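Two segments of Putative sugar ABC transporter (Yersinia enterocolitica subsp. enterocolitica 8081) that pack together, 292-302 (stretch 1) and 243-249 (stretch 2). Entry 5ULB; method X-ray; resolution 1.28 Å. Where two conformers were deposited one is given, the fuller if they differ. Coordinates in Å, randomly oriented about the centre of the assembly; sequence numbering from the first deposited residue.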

ATOM      1  N   SER A 292       4.462  -2.654 -13.451  1.00 10.14           N
ATOM      2  CA  SER A 292       5.001  -1.372 -13.783  1.00 11.54           C
ATOM      3  C   SER A 292       4.082  -0.743 -14.861  1.00 12.47           C
ATOM      4  O   SER A 292       3.942  -1.309 -15.954  1.00 15.96           O
ATOM      5  CB  SER A 292       6.411  -1.490 -14.327  1.00 14.10           C
ATOM      6  OG  SER A 292       7.214  -2.150 -13.308  1.00 17.57           O
ATOM      7  N   ILE A 293       3.582   0.445 -14.539  1.00 12.01           N
ATOM      8  CA  ILE A 293       2.556   1.093 -15.328  1.00 13.04           C
ATOM      9  C   ILE A 293       3.176   2.330 -15.994  1.00 14.86           C
ATOM     10  O   ILE A 293       3.444   3.311 -15.340  1.00 14.04           O
ATOM     11  CB  ILE A 293       1.338   1.540 -14.472  1.00 13.56           C
ATOM     12  CG1 ILE A 293       0.795   0.387 -13.657  1.00 14.70           C
ATOM     13  CG2 ILE A 293       0.231   2.210 -15.328  1.00 16.37           C
ATOM     14  CD1 ILE A 293      -0.146   0.770 -12.547  1.00 19.02           C
ATOM     15  N   PRO A 294       3.438   2.273 -17.273  1.00 14.74           N
ATOM     16  CA  PRO A 294       4.074   3.449 -18.011  1.00 14.72           C
ATOM     17  C   PRO A 294       3.034   4.484 -18.450  1.00 13.39           C
ATOM     18  O   PRO A 294       1.960   4.138 -18.890  1.00 16.31           O
ATOM     19  CB  PRO A 294       4.765   2.833 -19.226  1.00 17.20           C
ATOM     20  CG  PRO A 294       3.899   1.612 -19.500  1.00 19.88           C
ATOM     21  CD  PRO A 294       3.282   1.117 -18.208  1.00 17.02           C
ATOM     22  N   GLN A 295       3.419   5.738 -18.369  1.00 12.97           N
ATOM     23  CA  GLN A 295       2.568   6.840 -18.788  1.00 12.94           C
ATOM     24  C   GLN A 295       2.041   6.670 -20.188  1.00 15.61           C
ATOM     25  O   GLN A 295       0.878   6.938 -20.466  1.00 17.66           O
ATOM     26  CB  GLN A 295       3.361   8.127 -18.703  1.00 14.19           C
ATOM     27  CG  GLN A 295       2.664   9.375 -19.164  1.00 14.73           C
ATOM     28  CD  GLN A 295       3.456  10.612 -18.970  1.00 14.37           C
ATOM     29  OE1 GLN A 295       4.663  10.626 -19.247  1.00 19.85           O
ATOM     30  NE2 GLN A 295       2.798  11.713 -18.505  1.00 16.19           N
ATOM     31  N   ALA A 296       2.882   6.190 -21.097  1.00 16.86           N
ATOM     32  CA  ALA A 296       2.432   6.141 -22.521  1.00 18.94           C
ATOM     33  C   ALA A 296       1.202   5.215 -22.678  1.00 19.70           C
ATOM     34  O   ALA A 296       0.340   5.474 -23.549  1.00 21.89           O
ATOM     35  CB  ALA A 296       3.511   5.707 -23.400  1.00 21.89           C
ATOM     36  N   LEU A 297       1.155   4.150 -21.882  1.00 21.38           N
ATOM     37  CA  LEU A 297      -0.019   3.282 -21.905  1.00 20.58           C
ATOM     38  C   LEU A 297      -1.329   4.036 -21.623  1.00 19.14           C
ATOM     39  O   LEU A 297      -2.350   3.828 -22.317  1.00 24.20           O
ATOM     40  CB  LEU A 297       0.230   2.067 -20.961  1.00 22.11           C
ATOM     41  CG  LEU A 297      -0.858   1.038 -20.911  1.00 23.94           C
ATOM     42  CD1 LEU A 297      -0.943   0.305 -22.220  1.00 29.21           C
ATOM     43  CD2 LEU A 297      -0.627   0.062 -19.761  1.00 25.86           C
ATOM     44  N   LEU A 298      -1.293   4.792 -20.564  1.00 16.91           N
ATOM     45  CA  LEU A 298      -2.425   5.573 -20.179  1.00 18.66           C
ATOM     46  C   LEU A 298      -2.784   6.651 -21.168  1.00 20.10           C
ATOM     47  O   LEU A 298      -3.975   6.847 -21.485  1.00 20.71           O
ATOM     48  CB  LEU A 298      -2.251   6.099 -18.744  1.00 18.74           C
ATOM     49  CG  LEU A 298      -2.829   5.277 -17.647  1.00 21.48           C
ATOM     50  CD1 LEU A 298      -4.375   5.119 -17.745  1.00 24.40           C
ATOM     51  CD2 LEU A 298      -2.174   3.970 -17.688  1.00 18.43           C
ATOM     52  N   VAL A 299      -1.785   7.345 -21.689  1.00 19.65           N
ATOM     53  CA  VAL A 299      -2.022   8.417 -22.687  1.00 19.72           C
ATOM     54  C   VAL A 299      -2.690   7.888 -23.940  1.00 23.21           C
ATOM     55  O   VAL A 299      -3.533   8.583 -24.566  1.00 27.88           O
ATOM     56  CB  VAL A 299      -0.709   9.155 -23.013  1.00 21.12           C
ATOM     57  CG1 VAL A 299      -0.794  10.174 -24.198  1.00 24.90           C
ATOM     58  CG2 VAL A 299      -0.318   9.925 -21.701  1.00 21.78           C
ATOM     59  N   SER A 300      -2.387   6.599 -24.278  1.00 20.87           N
ATOM     60  CA  SER A 300      -2.999   5.899 -25.455  0.52 27.42           C
ATOM     61  C   SER A 300      -4.492   5.539 -25.344  1.00 25.76           C
ATOM     62  O   SER A 300      -5.125   5.213 -26.328  1.00 29.31           O
ATOM     63  CB  SER A 300      -2.304   4.588 -25.735  0.52 31.15           C
ATOM     64  OG  SER A 300      -0.984   4.782 -26.149  0.52 35.02           O
ATOM     65  N   GLN A 301      -5.049   5.628 -24.131  1.00 23.98           N
ATOM     66  CA  GLN A 301      -6.444   5.204 -23.978  1.00 26.73           C
ATOM     67  C   GLN A 301      -7.338   6.320 -24.493  1.00 29.12           C
ATOM     68  O   GLN A 301      -6.963   7.484 -24.404  1.00 30.63           O
ATOM     69  CB  GLN A 301      -6.692   4.935 -22.485  1.00 22.97           C
ATOM     70  CG  GLN A 301      -5.780   3.836 -21.909  1.00 24.01           C
ATOM     71  CD  GLN A 301      -5.764   2.568 -22.725  1.00 29.30           C
ATOM     72  OE1 GLN A 301      -6.840   2.068 -23.044  1.00 26.88           O
ATOM     73  NE2 GLN A 301      -4.553   2.120 -23.144  1.00 24.76           N
ATOM     74  N   PRO A 302      -8.547   5.991 -24.878  1.00 30.13           N
ATOM     75  CA  PRO A 302      -9.489   7.007 -25.405  1.00 29.37           C
ATOM     76  C   PRO A 302     -10.230   7.867 -24.371  1.00 35.44           C
ATOM     77  O   PRO A 302     -10.949   8.815 -24.693  1.00 36.78           O
ATOM     78  CB  PRO A 302     -10.465   6.129 -26.169  1.00 36.08           C
ATOM     79  CG  PRO A 302     -10.540   4.808 -25.430  1.00 32.20           C
ATOM     80  CD  PRO A 302      -9.095   4.598 -24.933  1.00 28.26           C
TER
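Stretch 2 243-249: DLQLMRE

Stretch 2 continues a helix that begins earlier in the chain; its phi/psi values stay close to -60/-40 from Asp-243 through Leu-246, then drift to -92/-6 at Arg-248, and Glu-249 at -75/156 has left the helix. In stretch 1 a strand ends at Pro-294, which occupies the N-cap position of the short helix starting at Gln-295. The axes of the two helices approach to 8.9 Å with 84° between their N-to-C directions (signed crossing angle -84°), so stretch 2 lies almost at right angles across stretch 1. The backbones come nearest at two places: the CA atoms of Gln-295 and Met-247 are 5.7 Å apart, those of Val-299 and Arg-248 5.3 Å. The contact buries 463 Å², both sides summed.

The apolar part of the contact centres on Met-247, a selenomethionine, whose CA-to-CB bond points toward stretch 1 and which has 113 Å² covered. Met-247 CE lies 3.7 Å from Ile-293 CG2 and 3.7 Å from Leu-298 CD2, so the methyl group touches side chains of both the strand and the helix. One turn earlier, Leu-244 starts out sideways but brings its end nearer, placing CD2 3.8 Å from Leu-298 CG. Leu-298, whose CA-to-CB bond points toward stretch 2, thus packs against the side chains of Leu-244 and Met-247, three residues apart on one helix; its chi1 of -93° lies between wells. Val-299, whose CA-to-CB bond points sideways, adds a contact, its CG2 3.7 Å from Met-247 O.

The polar contacts use backbone carbonyls as acceptors. Gln-295, with chi1 and chi2 both t, extends its side chain so that NE2 donates to Met-247 O at 3.0 Å, with a nearly linear N-H...O angle of 168°. In the other direction, Arg-248 reaches the C-terminal part of stretch 1: NH1 donates to Leu-298 O at 2.8 Å (148°) and to Gln-301 O at 2.9 Å (153°). Both oxygens lie at the edge of the guanidinium, near its plane, where its N-H bonds point. Leu-298 O also accepts a hydrogen bond from Gln-301 N at 3.1 Å, so the arginine joins a turn already closed by the main chain of stretch 1.

Water 1 extends this arrangement, accepting from Arg-248 NH2 at 3.0 Å and donating to Gln-301 O, also at 3.0 Å. The Gln-301 side chain turns its end away from stretch 2, and its NE2 donates instead to Leu-297 O at 2.9 Å (167°).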

ATOM      1  N   ASP A 243      -3.811   9.286  -9.758  1.00 12.48           N
ATOM      2  CA  ASP A 243      -2.511   9.212 -10.467  1.00 11.54           C
ATOM      3  C   ASP A 243      -2.725   8.945 -11.931  1.00 10.63           C
ATOM      4  O   ASP A 243      -1.992   9.466 -12.775  1.00 12.20           O
ATOM      5  CB  ASP A 243      -1.639   8.018  -9.883  1.00 11.37           C
ATOM      6  CG  ASP A 243      -1.402   8.054  -8.475  1.00 12.82           C
ATOM      7  OD1 ASP A 243      -1.595   9.051  -7.770  1.00 13.87           O
ATOM      8  OD2 ASP A 243      -0.967   6.955  -7.943  1.00 14.99           O
ATOM      9  N   LEU A 244      -3.665   8.028 -12.242  1.00 11.57           N
ATOM     10  CA  LEU A 244      -3.963   7.742 -13.657  1.00 10.80           C
ATOM     11  C   LEU A 244      -4.409   8.992 -14.386  1.00 12.36           C
ATOM     12  O   LEU A 244      -4.027   9.210 -15.559  1.00 13.80           O
ATOM     13  CB  LEU A 244      -4.973   6.641 -13.734  1.00 12.60           C
ATOM     14  CG  LEU A 244      -4.511   5.301 -13.123  1.00 12.05           C
ATOM     15  CD1 LEU A 244      -5.655   4.361 -12.984  1.00 13.94           C
ATOM     16  CD2 LEU A 244      -3.376   4.639 -13.983  1.00 14.30           C
ATOM     17  N   GLN A 245      -5.274   9.792 -13.796  1.00 13.03           N
ATOM     18  CA  GLN A 245      -5.651  11.095 -14.404  1.00 14.01           C
ATOM     19  C   GLN A 245      -4.436  12.026 -14.564  1.00 14.06           C
ATOM     20  O   GLN A 245      -4.298  12.665 -15.589  1.00 14.78           O
ATOM     21  CB  GLN A 245      -6.754  11.768 -13.564  1.00 16.61           C
ATOM     22  CG  GLN A 245      -8.132  11.096 -13.561  1.00 22.42           C
ATOM     23  CD  GLN A 245      -8.859  11.208 -14.919  1.00 27.54           C
ATOM     24  OE1 GLN A 245      -8.548  10.464 -15.884  1.00 29.68           O
ATOM     25  NE2 GLN A 245      -9.759  12.215 -15.062  1.00 33.76           N
ATOM     26  N   LEU A 246      -3.617  12.079 -13.539  1.00 13.91           N
ATOM     27  CA  LEU A 246      -2.440  12.983 -13.635  1.00 13.50           C
ATOM     28  C   LEU A 246      -1.478  12.527 -14.740  1.00 12.56           C
ATOM     29  O   LEU A 246      -0.928  13.386 -15.383  1.00 14.79           O
ATOM     30  CB  LEU A 246      -1.749  13.135 -12.322  1.00 14.17           C
ATOM     31  CG  LEU A 246      -2.639  13.708 -11.181  1.00 14.22           C
ATOM     32  CD1 LEU A 246      -1.862  13.703  -9.877  1.00 15.80           C
ATOM     33  CD2 LEU A 246      -3.252  15.005 -11.472  1.00 17.00           C
HETATM   34  N   MSE A 247      -1.270  11.231 -14.931  1.00 13.49           N
HETATM   35  CA  MSE A 247      -0.409  10.778 -16.030  0.57 15.12           C
HETATM   36  C   MSE A 247      -0.963  11.184 -17.393  1.00 16.35           C
HETATM   37  O   MSE A 247      -0.173  11.408 -18.268  1.00 16.29           O
HETATM   38  CB  MSE A 247      -0.128   9.237 -15.810  0.57 16.27           C
HETATM   39  CG  MSE A 247       0.656   8.797 -14.509  0.57 18.96           C
HETATM   40 SE   MSE A 247       0.718   6.875 -13.939  0.57 30.11          SE
HETATM   41  CE  MSE A 247       0.239   5.858 -15.630  0.57 45.30           C
ATOM     42  N   ARG A 248      -2.282  11.413 -17.496  1.00 15.49           N
ATOM     43  CA  ARG A 248      -2.988  11.823 -18.788  1.00 16.78           C
ATOM     44  C   ARG A 248      -3.113  13.355 -18.992  1.00 17.59           C
ATOM     45  O   ARG A 248      -3.489  13.728 -20.077  1.00 25.10           O
ATOM     46  CB  ARG A 248      -4.407  11.145 -18.787  1.00 17.03           C
ATOM     47  CG  ARG A 248      -4.325   9.696 -19.106  1.00 19.39           C
ATOM     48  CD  ARG A 248      -5.646   8.946 -19.029  1.00 19.32           C
ATOM     49  NE  ARG A 248      -6.672   9.623 -19.839  1.00 22.44           N
ATOM     50  CZ  ARG A 248      -6.904   9.459 -21.131  1.00 25.13           C
ATOM     51  NH1 ARG A 248      -6.098   8.649 -21.844  1.00 25.51           N
ATOM     52  NH2 ARG A 248      -7.895  10.213 -21.738  1.00 26.63           N
ATOM     53  N   GLU A 249      -2.732  14.187 -18.014  1.00 17.20           N
ATOM     54  CA  GLU A 249      -2.908  15.624 -18.142  1.00 17.14           C
ATOM     55  C   GLU A 249      -1.845  16.162 -19.097  1.00 20.04           C
ATOM     56  O   GLU A 249      -0.753  15.625 -19.295  1.00 21.21           O
ATOM     57  CB  GLU A 249      -2.756  16.276 -16.777  1.00 19.66           C
ATOM     58  CG  GLU A 249      -3.930  16.142 -15.890  1.00 19.22           C
ATOM     59  CD  GLU A 249      -3.914  17.007 -14.615  1.00 21.26           C
ATOM     60  OE1 GLU A 249      -2.859  17.619 -14.267  1.00 25.59           O
ATOM     61  OE2 GLU A 249      -5.010  17.003 -13.961  1.00 28.33           O
TER
HETATM   62  O   HOH W   1      -7.604  10.440 -24.753  1.00 43.05           O